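Local atomic coordinates of neuraminidase (Influenza A virus, PDB entry 4K3Y), a protein that is of uncertain function but forms the neuraminidase-like, six-bladed beta-propeller ectodomain of a bat influenza A virus surface protein. Residues Lys207-Asn212 against Arg219-Phe224; Phe194-Cys199 against Gly263-Met268; Gly320-Ala325 against Cys335-Ile340; Gln43-Cys48 against Ala102-Asp107; Cys331-Phe336 against Thr355-Gly360. All coordinates share one frame; numbering follows the deposited sequence.

Contact 1 of 5, residues Lys207-Asn212 against Arg219-Phe224; sequences KCTGTN and RPFLEF. With CA (calcium ion), chain M.
Cys208 and Leu222 answer each other as an antiparallel hydrogen-bonded pair: Cys208 N donates a hydrogen bond to Leu222 O at 2.8 Å, and Leu222 N donates one to Cys208 O at 3.0 Å. Two residues along, Gly210 N donates to Pro220 O at 2.9 Å; proline accepts but has no amide proton to give back. On the face that carries Lys207, Thr209 and Phe221, the Phe221 ring, its CG anti to the backbone N (chi1 -157°), swings back across the hairpin so that one ring face covers the Cys208 carbonyl, with CD1 3.3 Å from Cys208 O. Thr209 OG1 sits obliquely by the same ring, but its polar partner is Met268 N. Arg219 NH1 meets Thr211 OG1 at 2.9 Å, close to the guanidinium plane though along a bent bond (130°). That hydroxyl also bonds Ile264 O, which Arg219 NH2 probably bonds too. Beyond the strand, Asn212 O binds the calcium ion at 2.9 Å together with Asp216 O and Gly262 O, while Asn212 OD1 accepts the amides of Trp214 and Asn215. Cys208 SG, disulfide-bonded to Cys199, lies at the edge of the Phe224 ring. Strands 205-211 and 221-224 form the central hairpin of a four-stranded propeller blade, flanked by strands 197-202 and 230-233, and its Cys208-Leu222 face packs on Ile159 of strand 155-162 in the preceding sheet.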
# COMPACT_ATOMS: atom_id res chain seq x y z
N LYS C 207 28.55 -16.18 -13.78
CA LYS C 207 28.86 -17.55 -13.41
C LYS C 207 27.61 -18.30 -12.93
O LYS C 207 26.88 -17.81 -12.08
CB LYS C 207 29.99 -17.56 -12.38
CG LYS C 207 31.25 -16.84 -12.85
CD LYS C 207 32.41 -17.13 -11.91
CE LYS C 207 33.60 -16.19 -12.12
NZ LYS C 207 34.38 -16.01 -10.85
N CYS C 208 27.37 -19.49 -13.49
CA CYS C 208 26.14 -20.22 -13.19
C CYS C 208 26.42 -21.65 -12.72
O CYS C 208 27.37 -22.29 -13.16
CB CYS C 208 25.24 -20.26 -14.42
SG CYS C 208 24.75 -18.65 -14.96
N THR C 209 25.58 -22.14 -11.82
CA THR C 209 25.65 -23.54 -11.40
C THR C 209 24.38 -24.22 -11.85
O THR C 209 23.29 -23.82 -11.47
CB THR C 209 25.73 -23.68 -9.89
OG1 THR C 209 26.92 -23.03 -9.42
CG2 THR C 209 25.78 -25.15 -9.52
N GLY C 210 24.52 -25.25 -12.68
CA GLY C 210 23.36 -25.97 -13.16
C GLY C 210 23.09 -27.25 -12.39
O GLY C 210 23.82 -27.59 -11.45
N THR C 211 22.04 -27.95 -12.80
CA THR C 211 21.67 -29.24 -12.23
C THR C 211 21.64 -30.30 -13.34
O THR C 211 20.93 -30.14 -14.34
CB THR C 211 20.28 -29.18 -11.53
OG1 THR C 211 20.29 -28.16 -10.52
CG2 THR C 211 19.91 -30.52 -10.89
N ASN C 212 22.42 -31.38 -13.18
CA ASN C 212 22.37 -32.47 -14.15
C ASN C 212 21.45 -33.60 -13.68
O ASN C 212 21.83 -34.41 -12.80
CB ASN C 212 23.76 -33.03 -14.41
CG ASN C 212 23.83 -33.85 -15.68
OD1 ASN C 212 22.88 -34.55 -16.04
ND2 ASN C 212 24.97 -33.78 -16.36
N ARG C 219 27.68 -31.00 -9.85
CA ARG C 219 26.91 -29.99 -10.57
C ARG C 219 27.70 -29.37 -11.72
O ARG C 219 28.88 -29.06 -11.56
CB ARG C 219 26.38 -28.91 -9.61
CG ARG C 219 25.48 -29.45 -8.49
CD ARG C 219 24.96 -28.32 -7.61
NE ARG C 219 23.85 -28.75 -6.75
CZ ARG C 219 22.61 -28.96 -7.18
NH1 ARG C 219 22.29 -28.78 -8.45
NH2 ARG C 219 21.67 -29.36 -6.32
N PRO C 220 27.07 -29.22 -12.90
CA PRO C 220 27.76 -28.56 -14.02
C PRO C 220 27.90 -27.05 -13.79
O PRO C 220 27.08 -26.46 -13.07
CB PRO C 220 26.83 -28.84 -15.21
CG PRO C 220 25.46 -29.04 -14.60
CD PRO C 220 25.73 -29.71 -13.28
N PHE C 221 28.92 -26.45 -14.39
CA PHE C 221 29.23 -25.04 -14.19
C PHE C 221 29.43 -24.27 -15.51
O PHE C 221 29.98 -24.80 -16.47
CB PHE C 221 30.49 -24.92 -13.35
CG PHE C 221 30.61 -23.62 -12.62
CD1 PHE C 221 29.93 -23.42 -11.43
CD2 PHE C 221 31.40 -22.59 -13.12
CE1 PHE C 221 30.03 -22.22 -10.74
CE2 PHE C 221 31.51 -21.38 -12.44
CZ PHE C 221 30.82 -21.20 -11.24
N LEU C 222 29.00 -23.01 -15.52
CA LEU C 222 29.12 -22.16 -16.70
C LEU C 222 29.70 -20.80 -16.29
O LEU C 222 29.43 -20.30 -15.20
CB LEU C 222 27.73 -21.93 -17.31
CG LEU C 222 27.51 -21.90 -18.83
CD1 LEU C 222 26.28 -21.06 -19.16
CD2 LEU C 222 28.72 -21.42 -19.61
N GLU C 223 30.50 -20.22 -17.18
CA GLU C 223 30.86 -18.81 -17.09
C GLU C 223 30.80 -18.21 -18.49
O GLU C 223 31.03 -18.91 -19.49
CB GLU C 223 32.23 -18.61 -16.43
CG GLU C 223 33.43 -19.03 -17.27
CD GLU C 223 34.75 -18.83 -16.53
OE1 GLU C 223 34.73 -18.76 -15.27
OE2 GLU C 223 35.81 -18.73 -17.21
N PHE C 224 30.44 -16.93 -18.58
CA PHE C 224 30.37 -16.26 -19.88
C PHE C 224 30.40 -14.74 -19.74
O PHE C 224 30.00 -14.19 -18.71
CB PHE C 224 29.11 -16.70 -20.65
CG PHE C 224 27.82 -16.35 -19.97
CD1 PHE C 224 27.24 -17.22 -19.06
CD2 PHE C 224 27.18 -15.13 -20.24
CE1 PHE C 224 26.04 -16.89 -18.44
CE2 PHE C 224 25.97 -14.80 -19.61
CZ PHE C 224 25.40 -15.67 -18.72
CA CA M . 22.02 -35.76 -10.29

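Contact 2 of 5, residues Phe194-Cys199 against Gly263-Met268; sequences FEFPTC and GIQGFM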
# COMPACT_ATOMS: atom_id res chain seq x y z
N PHE C 194 21.86 -29.54 -18.22
CA PHE C 194 22.12 -28.26 -17.55
C PHE C 194 20.84 -27.49 -17.19
O PHE C 194 20.53 -26.46 -17.81
CB PHE C 194 23.02 -27.39 -18.44
CG PHE C 194 23.70 -26.27 -17.71
CD1 PHE C 194 24.72 -26.54 -16.80
CD2 PHE C 194 23.35 -24.94 -17.94
CE1 PHE C 194 25.37 -25.51 -16.11
CE2 PHE C 194 24.00 -23.91 -17.26
CZ PHE C 194 25.01 -24.20 -16.34
N GLU C 195 20.10 -27.98 -16.19
CA GLU C 195 18.81 -27.35 -15.83
C GLU C 195 18.92 -26.37 -14.67
O GLU C 195 19.81 -26.48 -13.84
CB GLU C 195 17.77 -28.42 -15.47
CG GLU C 195 17.51 -29.45 -16.57
CD GLU C 195 16.58 -28.94 -17.67
OE1 GLU C 195 15.75 -28.03 -17.42
OE2 GLU C 195 16.68 -29.47 -18.79
N PHE C 196 17.99 -25.40 -14.63
CA PHE C 196 17.89 -24.45 -13.52
C PHE C 196 19.17 -23.76 -13.07
O PHE C 196 19.46 -23.74 -11.87
CB PHE C 196 17.31 -25.16 -12.28
CG PHE C 196 16.21 -26.10 -12.59
CD1 PHE C 196 15.03 -25.62 -13.17
CD2 PHE C 196 16.34 -27.45 -12.33
CE1 PHE C 196 14.00 -26.49 -13.48
CE2 PHE C 196 15.30 -28.33 -12.64
CZ PHE C 196 14.13 -27.84 -13.21
N PRO C 197 19.95 -23.18 -14.00
CA PRO C 197 21.15 -22.51 -13.48
C PRO C 197 20.83 -21.34 -12.54
O PRO C 197 19.88 -20.58 -12.79
CB PRO C 197 21.86 -22.01 -14.74
CG PRO C 197 20.79 -21.97 -15.81
CD PRO C 197 19.83 -23.07 -15.47
N THR C 198 21.59 -21.23 -11.45
CA THR C 198 21.55 -20.05 -10.59
C THR C 198 22.87 -19.35 -10.78
O THR C 198 23.93 -19.98 -10.86
CB THR C 198 21.34 -20.37 -9.10
OG1 THR C 198 22.02 -21.59 -8.76
CG2 THR C 198 19.90 -20.54 -8.81
N CYS C 199 22.82 -18.03 -10.84
CA CYS C 199 23.96 -17.31 -11.33
C CYS C 199 24.37 -16.15 -10.44
O CYS C 199 23.58 -15.67 -9.62
CB CYS C 199 23.68 -16.82 -12.76
SG CYS C 199 23.00 -18.10 -13.87
N GLY C 263 17.95 -35.02 -9.49
CA GLY C 263 18.64 -33.82 -9.06
C GLY C 263 17.75 -32.67 -8.64
O GLY C 263 16.56 -32.63 -8.95
N ILE C 264 18.32 -31.71 -7.95
CA ILE C 264 17.55 -30.56 -7.51
C ILE C 264 18.38 -29.29 -7.74
O ILE C 264 19.62 -29.35 -7.74
CB ILE C 264 17.13 -30.73 -6.04
CG1 ILE C 264 16.00 -29.76 -5.68
CG2 ILE C 264 18.35 -30.60 -5.10
CD1 ILE C 264 15.11 -30.28 -4.58
N GLN C 265 17.71 -28.18 -7.98
CA GLN C 265 18.40 -26.91 -8.18
C GLN C 265 19.18 -26.57 -6.93
O GLN C 265 18.68 -26.68 -5.80
CB GLN C 265 17.37 -25.81 -8.47
CG GLN C 265 17.88 -24.41 -8.61
CD GLN C 265 16.76 -23.50 -9.10
OE1 GLN C 265 15.58 -23.72 -8.75
NE2 GLN C 265 17.11 -22.52 -9.94
N GLY C 266 20.43 -26.17 -7.15
CA GLY C 266 21.33 -25.82 -6.07
C GLY C 266 22.50 -25.14 -6.70
O GLY C 266 22.57 -25.03 -7.94
N PHE C 267 23.44 -24.70 -5.87
CA PHE C 267 24.49 -23.80 -6.33
C PHE C 267 25.88 -24.18 -5.83
O PHE C 267 26.05 -24.93 -4.85
CB PHE C 267 24.17 -22.36 -5.88
CG PHE C 267 24.10 -22.19 -4.37
CD1 PHE C 267 22.90 -22.36 -3.68
CD2 PHE C 267 25.25 -21.85 -3.64
CE1 PHE C 267 22.84 -22.22 -2.29
CE2 PHE C 267 25.19 -21.69 -2.24
CZ PHE C 267 23.99 -21.89 -1.57
N MET C 268 26.87 -23.65 -6.54
CA MET C 268 28.25 -23.63 -6.10
C MET C 268 28.72 -22.18 -6.23
O MET C 268 28.23 -21.44 -7.10
CB MET C 268 29.11 -24.54 -6.98
CG MET C 268 28.83 -26.04 -6.84
SD MET C 268 29.69 -27.03 -8.09
CE MET C 268 29.27 -28.71 -7.59
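Gln265 reaches with an extended side chain to the backbone at Phe196, and this is where the two segments fit closely. Its CG stands anti to the backbone N (chi1 176°), which carries the amide straight across to lie alongside Phe196 CB, with NE2 3.5 Å from that carbon. The same nitrogen makes a weak, bent hydrogen bond to Phe196 O (3.3 Å, 127° at the hydrogen); its stronger partner is Ala146 O, so the amide is steered mainly from outside the pair. Thr198 closes the other flank of Gln265: its methyl CG2 comes within 3.6 Å of Gln265 NE2, and its OG1 rests 3.7 Å from Phe267 CB, beside the Gly266 carbonyl. All of this lies near the axis of the beta propeller. The chain turns a corner at Phe196 and runs on into strand 197-202, the first strand of one sheet, while 263-268 is the loop that leads into strand 268-269, the first strand of the next. The two segments form no beta bridge; their nearest CA atoms, of Phe196 and Gln265, are 5.9 Å apart. Beyond Phe196 CB, on the side of the Phe196 ring, the fit loosens. The ring of this partly exposed residue turns outward from 263-268, with Gln265 CB only obliquely near it and Glu195 CB over one of its faces.

Contact 3 of 5, residues Gly320-Ala325 against Cys335-Ile340; sequences GLYQPA and CFWIEI
The Gly320 backbone lies over one face of the Trp337 indole: CA is 3.5 Å from the centroid of the five-membered ring, and N is over the centre of the ring system. Trp337 CG stands between its backbone N and carbonyl carbon (chi1 54°), which lays the indole there, and Gly320 has no side chain in the way. On the same face Cys335 CB presses onto the Tyr322 ring, 3.5 Å from its centroid, while Cys335 SG touches Pro324 CG at 3.7 Å. On the opposite face Leu321 CD1 meets Phe336 CB at 3.6 Å. Two antiparallel hydrogen-bonded pairs, Gly320 with Trp337 and Tyr322 with Cys335, set this register between neighbouring strands 315-322 and 335-343 of one four-stranded propeller blade, 315-322 being outermost. Farther out, Phe45 and Val46 of strand 40-48 cover Trp337, and Val46 and Cys48 lie against Tyr322. One water accepts from Trp337 NE1 at 2.8 Å and donates to Leu321 O at 2.7 Å. Apart from that bridge, the side chains meet through carbon, sulfur and ring faces.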
# COMPACT_ATOMS: atom_id res chain seq x y z
N GLY C 320 19.05 -21.32 -4.37
CA GLY C 320 19.50 -20.45 -5.44
C GLY C 320 20.31 -19.24 -5.02
O GLY C 320 20.34 -18.90 -3.84
N LEU C 321 20.96 -18.59 -5.98
CA LEU C 321 21.80 -17.43 -5.68
C LEU C 321 21.14 -16.09 -6.03
O LEU C 321 20.27 -16.02 -6.90
CB LEU C 321 23.11 -17.55 -6.47
CG LEU C 321 24.44 -17.82 -5.79
CD1 LEU C 321 24.28 -18.49 -4.43
CD2 LEU C 321 25.29 -18.66 -6.73
N TYR C 322 21.56 -15.01 -5.35
CA TYR C 322 21.13 -13.66 -5.72
C TYR C 322 22.07 -12.58 -5.20
O TYR C 322 22.65 -12.73 -4.12
CB TYR C 322 19.68 -13.38 -5.28
CG TYR C 322 19.45 -13.20 -3.80
CD1 TYR C 322 19.30 -14.31 -2.95
CD2 TYR C 322 19.35 -11.93 -3.24
CE1 TYR C 322 19.07 -14.15 -1.59
CE2 TYR C 322 19.12 -11.76 -1.87
CZ TYR C 322 18.98 -12.87 -1.05
OH TYR C 322 18.76 -12.70 0.30
N GLN C 323 22.23 -11.50 -5.97
CA GLN C 323 23.05 -10.35 -5.56
C GLN C 323 22.23 -9.07 -5.33
O GLN C 323 21.62 -8.54 -6.26
CB GLN C 323 24.13 -10.07 -6.61
CG GLN C 323 25.21 -11.13 -6.66
CD GLN C 323 26.06 -11.06 -7.94
OE1 GLN C 323 25.52 -10.99 -9.06
NE2 GLN C 323 27.38 -11.08 -7.77
N PRO C 324 22.20 -8.58 -4.07
CA PRO C 324 21.52 -7.31 -3.75
C PRO C 324 22.29 -6.15 -4.38
O PRO C 324 23.52 -6.21 -4.37
CB PRO C 324 21.62 -7.24 -2.22
CG PRO C 324 21.99 -8.60 -1.77
CD PRO C 324 22.80 -9.20 -2.88
N ALA C 325 21.61 -5.14 -4.91
CA ALA C 325 22.33 -4.00 -5.48
C ALA C 325 21.66 -2.64 -5.26
O ALA C 325 21.59 -1.81 -6.17
CB ALA C 325 22.63 -4.22 -6.96
N CYS C 335 24.37 -13.53 -1.88
CA CYS C 335 23.42 -14.20 -1.00
C CYS C 335 22.86 -15.47 -1.63
O CYS C 335 23.00 -15.69 -2.84
CB CYS C 335 22.24 -13.27 -0.70
SG CYS C 335 22.68 -11.72 0.08
N PHE C 336 22.22 -16.30 -0.82
CA PHE C 336 21.44 -17.40 -1.37
C PHE C 336 20.10 -17.61 -0.66
O PHE C 336 19.92 -17.20 0.50
CB PHE C 336 22.25 -18.72 -1.46
CG PHE C 336 22.72 -19.25 -0.15
CD1 PHE C 336 21.90 -20.09 0.60
CD2 PHE C 336 23.99 -18.96 0.33
CE1 PHE C 336 22.33 -20.60 1.83
CE2 PHE C 336 24.43 -19.47 1.56
CZ PHE C 336 23.59 -20.29 2.30
N TRP C 337 19.16 -18.20 -1.40
CA TRP C 337 17.87 -18.57 -0.84
C TRP C 337 17.75 -20.09 -0.84
O TRP C 337 18.23 -20.76 -1.76
CB TRP C 337 16.72 -17.95 -1.63
CG TRP C 337 16.77 -18.25 -3.11
CD1 TRP C 337 17.24 -17.43 -4.09
CD2 TRP C 337 16.32 -19.45 -3.78
NE1 TRP C 337 17.12 -18.03 -5.31
CE2 TRP C 337 16.56 -19.27 -5.16
CE3 TRP C 337 15.75 -20.65 -3.34
CZ2 TRP C 337 16.26 -20.25 -6.11
CZ3 TRP C 337 15.45 -21.63 -4.29
CH2 TRP C 337 15.70 -21.42 -5.66
N ILE C 338 17.10 -20.62 0.19
CA ILE C 338 16.80 -22.03 0.31
C ILE C 338 15.29 -22.25 0.43
O ILE C 338 14.69 -21.81 1.41
CB ILE C 338 17.40 -22.61 1.59
CG1 ILE C 338 18.90 -22.29 1.70
CG2 ILE C 338 17.12 -24.11 1.70
CD1 ILE C 338 19.55 -22.87 2.96
N GLU C 339 14.69 -22.94 -0.54
CA GLU C 339 13.28 -23.37 -0.41
C GLU C 339 13.13 -24.59 0.54
O GLU C 339 13.87 -25.57 0.47
CB GLU C 339 12.65 -23.61 -1.78
CG GLU C 339 11.11 -23.66 -1.78
CD GLU C 339 10.50 -23.66 -3.19
OE1 GLU C 339 11.02 -24.36 -4.10
OE2 GLU C 339 9.49 -22.94 -3.38
N ILE C 340 12.13 -24.48 1.41
CA ILE C 340 11.88 -25.36 2.55
C ILE C 340 10.50 -26.02 2.39
O ILE C 340 9.53 -25.36 2.04
CB ILE C 340 11.84 -24.47 3.84
CG1 ILE C 340 13.22 -23.93 4.15
CG2 ILE C 340 11.24 -25.16 5.03
CD1 ILE C 340 14.30 -24.92 3.85
O HOH W 1 17.63 -16.34 -7.52

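Contact 4 of 5, residues Gln43-Cys48 against Ala102-Asp107; sequences QNFVSC and ASSCHD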
# COMPACT_ATOMS: atom_id res chain seq x y z
N GLN C 43 8.10 -22.79 -6.32
CA GLN C 43 9.13 -22.26 -7.21
C GLN C 43 9.57 -20.86 -6.74
O GLN C 43 9.68 -19.92 -7.53
CB GLN C 43 8.66 -22.25 -8.68
CG GLN C 43 9.79 -22.43 -9.72
CD GLN C 43 10.01 -21.20 -10.63
OE1 GLN C 43 9.86 -21.28 -11.85
NE2 GLN C 43 10.38 -20.07 -10.03
N ASN C 44 9.83 -20.72 -5.44
CA ASN C 44 10.34 -19.46 -4.93
C ASN C 44 11.76 -19.18 -5.40
O ASN C 44 12.54 -20.10 -5.67
CB ASN C 44 10.25 -19.42 -3.40
CG ASN C 44 8.84 -19.60 -2.90
OD1 ASN C 44 8.14 -18.63 -2.65
ND2 ASN C 44 8.42 -20.85 -2.75
N PHE C 45 12.08 -17.91 -5.54
CA PHE C 45 13.44 -17.46 -5.75
C PHE C 45 13.48 -15.95 -5.49
O PHE C 45 12.44 -15.28 -5.42
CB PHE C 45 13.96 -17.79 -7.16
CG PHE C 45 13.31 -16.98 -8.24
CD1 PHE C 45 12.11 -17.39 -8.82
CD2 PHE C 45 13.89 -15.79 -8.69
CE1 PHE C 45 11.50 -16.63 -9.83
CE2 PHE C 45 13.29 -15.03 -9.68
CZ PHE C 45 12.09 -15.45 -10.26
N VAL C 46 14.69 -15.42 -5.35
CA VAL C 46 14.84 -14.03 -5.02
C VAL C 46 15.55 -13.31 -6.14
O VAL C 46 16.55 -13.81 -6.70
CB VAL C 46 15.61 -13.87 -3.72
CG1 VAL C 46 15.85 -12.40 -3.40
CG2 VAL C 46 14.84 -14.55 -2.60
N SER C 47 15.02 -12.14 -6.50
CA SER C 47 15.74 -11.23 -7.37
C SER C 47 15.68 -9.80 -6.84
O SER C 47 14.66 -9.36 -6.28
CB SER C 47 15.22 -11.30 -8.80
OG SER C 47 16.19 -10.76 -9.67
N CYS C 48 16.79 -9.10 -7.01
CA CYS C 48 16.90 -7.76 -6.45
C CYS C 48 16.95 -6.70 -7.54
O CYS C 48 17.50 -6.93 -8.61
CB CYS C 48 18.14 -7.69 -5.56
SG CYS C 48 17.96 -8.74 -4.11
N ALA C 102 8.90 -19.33 -13.81
CA ALA C 102 9.37 -17.98 -14.07
C ALA C 102 10.80 -17.73 -13.63
O ALA C 102 11.30 -18.32 -12.68
CB ALA C 102 8.42 -16.94 -13.43
N SER C 103 11.45 -16.84 -14.36
CA SER C 103 12.69 -16.23 -13.94
C SER C 103 12.46 -14.71 -14.01
O SER C 103 11.70 -14.23 -14.87
CB SER C 103 13.81 -16.66 -14.89
OG SER C 103 15.07 -16.21 -14.45
N SER C 104 13.05 -13.94 -13.09
CA SER C 104 12.99 -12.47 -13.22
C SER C 104 14.34 -11.78 -12.97
O SER C 104 15.23 -12.38 -12.37
CB SER C 104 11.92 -11.86 -12.31
OG SER C 104 12.28 -12.03 -10.96
N CYS C 105 14.46 -10.54 -13.44
CA CYS C 105 15.67 -9.73 -13.27
C CYS C 105 15.27 -8.24 -13.37
O CYS C 105 14.19 -7.93 -13.88
CB CYS C 105 16.82 -10.06 -14.20
SG CYS C 105 16.44 -11.24 -15.53
N HIS C 106 16.12 -7.32 -12.89
CA HIS C 106 15.82 -5.87 -12.99
C HIS C 106 17.04 -5.08 -13.47
O HIS C 106 18.13 -5.23 -12.93
CB HIS C 106 15.32 -5.35 -11.64
CG HIS C 106 14.78 -3.95 -11.69
ND1 HIS C 106 15.58 -2.85 -11.86
CD2 HIS C 106 13.51 -3.50 -11.57
CE1 HIS C 106 14.82 -1.76 -11.86
NE2 HIS C 106 13.57 -2.13 -11.69
N ASP C 107 16.85 -4.22 -14.47
CA ASP C 107 17.99 -3.58 -15.14
C ASP C 107 18.25 -2.15 -14.67
O ASP C 107 19.18 -1.50 -15.14
CB ASP C 107 17.82 -3.58 -16.67
CG ASP C 107 16.55 -2.86 -17.12
OD1 ASP C 107 15.89 -2.19 -16.29
OD2 ASP C 107 16.22 -2.97 -18.33
O HOH W 2 18.20 -8.37 -10.78
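Gln43 OE1 accepts the backbone N-H of Ala102 at 2.9 Å along a fairly straight bond (156° at the hydrogen). The same side-chain amide turns its NE2 to Ala102 O, a weak bond of 3.3 Å, so that one residue's peptide groups are addressed twice; the bend at chi2 (-115°) brings the amide round to do this. Next along, the Phe45 ring approaches the opposite backbone obliquely, with CE1 3.3 Å from Ala102 O and CE2 3.4 Å from Ser104 OG. Ser47 OG bonds Ser148 OG, and a weaker approach to Ser104 O at 3.3 Å is not settled. At the far end a water donates to Cys48 O (2.7 Å) and accepts from His106 N (3.1 Å), bridging a gap that the backbones do not span. The strands run nearly parallel, 18° apart, with their axes 6.4 Å from each other, too far for a shared ladder; side chains and water take its place. They are the first strands of two adjacent propeller blades: 40-48 pairs with 53-61, 101-106 pairs with 111-117, and Gln43 touches Arg318 of strand 315-322 in the blade on the other flank.

Contact 5 of 5, residues Cys331-Phe336 against Thr355-Gly360; sequences CQELCF and TFCGTG
Glu333 is the first residue to meet the opposite strand, its side chain bent at chi2 (77°) so that OE2 comes 3.2 Å from Cys357 CB. OE1 takes a weak hydrogen bond from the backbone N of Leu334, and the Glu333 carbonyl accepts from Gln332 NE2. Leu334 follows, its O receiving the N-H of Gly358 at 3.2 Å with the donor almost in line with the carbonyl. Cys335 then pairs with Cys357 at a non-hydrogen-bonded site, the two CA atoms 4.1 Å apart, and a disulfide joins SG to SG (2.0 Å, chi3 101°). This is a cross-strand disulfide in the beta hairpin of strands 335-343 and 349-359, the middle pair of one propeller blade. Phe336 comes last and forms a hydrogen-bonded pair with Phe356: Phe336 N reaches Phe356 O at 2.8 Å, and Phe356 N reaches Phe336 O at the same distance. On the face away from the disulfide, Phe356 CB sits over the Phe336 ring, 3.8 Å from its centroid. The two rings are nearly parallel (23°) but slid apart, so they barely overlap. Trp21 meets Phe336 edge-to-face, while Ile130 of a second subunit packs on Glu333 and Cys357.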
# COMPACT_ATOMS: atom_id res chain seq x y z
N CYS C 331 32.08 -3.26 -2.26
CA CYS C 331 32.22 -4.63 -2.77
C CYS C 331 30.83 -5.17 -3.07
O CYS C 331 29.84 -4.66 -2.53
CB CYS C 331 32.95 -5.52 -1.76
SG CYS C 331 32.11 -5.65 -0.15
N GLN C 332 30.76 -6.19 -3.92
CA GLN C 332 29.46 -6.72 -4.35
C GLN C 332 29.01 -7.89 -3.46
O GLN C 332 29.66 -8.94 -3.43
CB GLN C 332 29.51 -7.15 -5.82
CG GLN C 332 28.24 -7.86 -6.31
CD GLN C 332 26.98 -7.01 -6.14
OE1 GLN C 332 26.85 -5.95 -6.76
NE2 GLN C 332 26.05 -7.47 -5.30
N GLU C 333 27.91 -7.70 -2.73
CA GLU C 333 27.45 -8.73 -1.79
C GLU C 333 26.74 -9.92 -2.47
O GLU C 333 26.05 -9.76 -3.49
CB GLU C 333 26.59 -8.11 -0.67
CG GLU C 333 25.81 -9.11 0.21
CD GLU C 333 26.66 -9.82 1.27
OE1 GLU C 333 27.80 -10.24 0.97
OE2 GLU C 333 26.18 -9.98 2.42
N LEU C 334 26.95 -11.11 -1.92
CA LEU C 334 26.38 -12.34 -2.48
C LEU C 334 25.51 -13.04 -1.44
O LEU C 334 25.87 -13.13 -0.26
CB LEU C 334 27.50 -13.27 -2.96
CG LEU C 334 27.12 -14.50 -3.77
CD1 LEU C 334 26.16 -14.14 -4.91
CD2 LEU C 334 28.38 -15.20 -4.31
N CYS C 335 24.37 -13.53 -1.88
CA CYS C 335 23.42 -14.20 -1.00
C CYS C 335 22.86 -15.47 -1.63
O CYS C 335 23.00 -15.69 -2.84
CB CYS C 335 22.24 -13.27 -0.70
SG CYS C 335 22.68 -11.72 0.08
N PHE C 336 22.22 -16.30 -0.82
CA PHE C 336 21.44 -17.40 -1.37
C PHE C 336 20.10 -17.61 -0.66
O PHE C 336 19.92 -17.20 0.50
CB PHE C 336 22.25 -18.72 -1.46
CG PHE C 336 22.72 -19.25 -0.15
CD1 PHE C 336 21.90 -20.09 0.60
CD2 PHE C 336 23.99 -18.96 0.33
CE1 PHE C 336 22.33 -20.60 1.83
CE2 PHE C 336 24.43 -19.47 1.56
CZ PHE C 336 23.59 -20.29 2.30
N THR C 355 16.83 -17.11 3.71
CA THR C 355 17.87 -16.49 2.90
C THR C 355 19.11 -16.24 3.76
O THR C 355 19.02 -16.10 4.98
CB THR C 355 17.38 -15.18 2.23
OG1 THR C 355 16.86 -14.30 3.23
CG2 THR C 355 16.27 -15.46 1.23
N PHE C 356 20.27 -16.20 3.11
CA PHE C 356 21.52 -16.04 3.82
C PHE C 356 22.36 -15.11 2.99
O PHE C 356 22.33 -15.19 1.76
CB PHE C 356 22.26 -17.39 3.92
CG PHE C 356 21.73 -18.30 4.98
CD1 PHE C 356 20.72 -19.23 4.69
CD2 PHE C 356 22.26 -18.27 6.27
CE1 PHE C 356 20.23 -20.08 5.69
CE2 PHE C 356 21.78 -19.12 7.27
CZ PHE C 356 20.76 -20.03 6.99
N CYS C 357 23.11 -14.23 3.64
CA CYS C 357 24.09 -13.38 2.95
C CYS C 357 25.43 -13.58 3.61
O CYS C 357 25.50 -13.98 4.78
CB CYS C 357 23.66 -11.91 3.00
SG CYS C 357 22.15 -11.58 2.05
N GLY C 358 26.49 -13.31 2.87
CA GLY C 358 27.82 -13.58 3.39
C GLY C 358 28.36 -12.54 4.37
O GLY C 358 28.09 -11.34 4.24
N THR C 359 29.11 -13.02 5.36
CA THR C 359 29.88 -12.19 6.27
C THR C 359 31.36 -12.41 5.99
O THR C 359 31.77 -13.53 5.66
CB THR C 359 29.67 -12.65 7.72
OG1 THR C 359 28.28 -12.62 8.03
CG2 THR C 359 30.44 -11.74 8.71
N GLY C 360 32.16 -11.36 6.14
CA GLY C 360 33.59 -11.49 6.00
C GLY C 360 34.27 -12.29 7.11
O GLY C 360 35.39 -12.77 6.94

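In the fold
From the N terminus, contact 4 closes first, spanning 53 residues to set the opening strands of two successive blades side by side. Contact 2 then closes a loop of 63 residues, joining the start of one blade to the loop entering the next, and contact 1, a hairpin, nests inside it; the Cys199-Cys208 disulfide ties the two. Contact 3 closes a loop of 9 residues; contact 5, closing 18 residues of a hairpin, starts on the stretch where contact 3 ends. They share Cys335 and Phe336, so strand 335-343 is held on both flanks. Phe267 packs on Phe336 to bring contact 2 against them, and Trp337 packs on Asn44 to join contact 4 to contact 3, linking early and late blades.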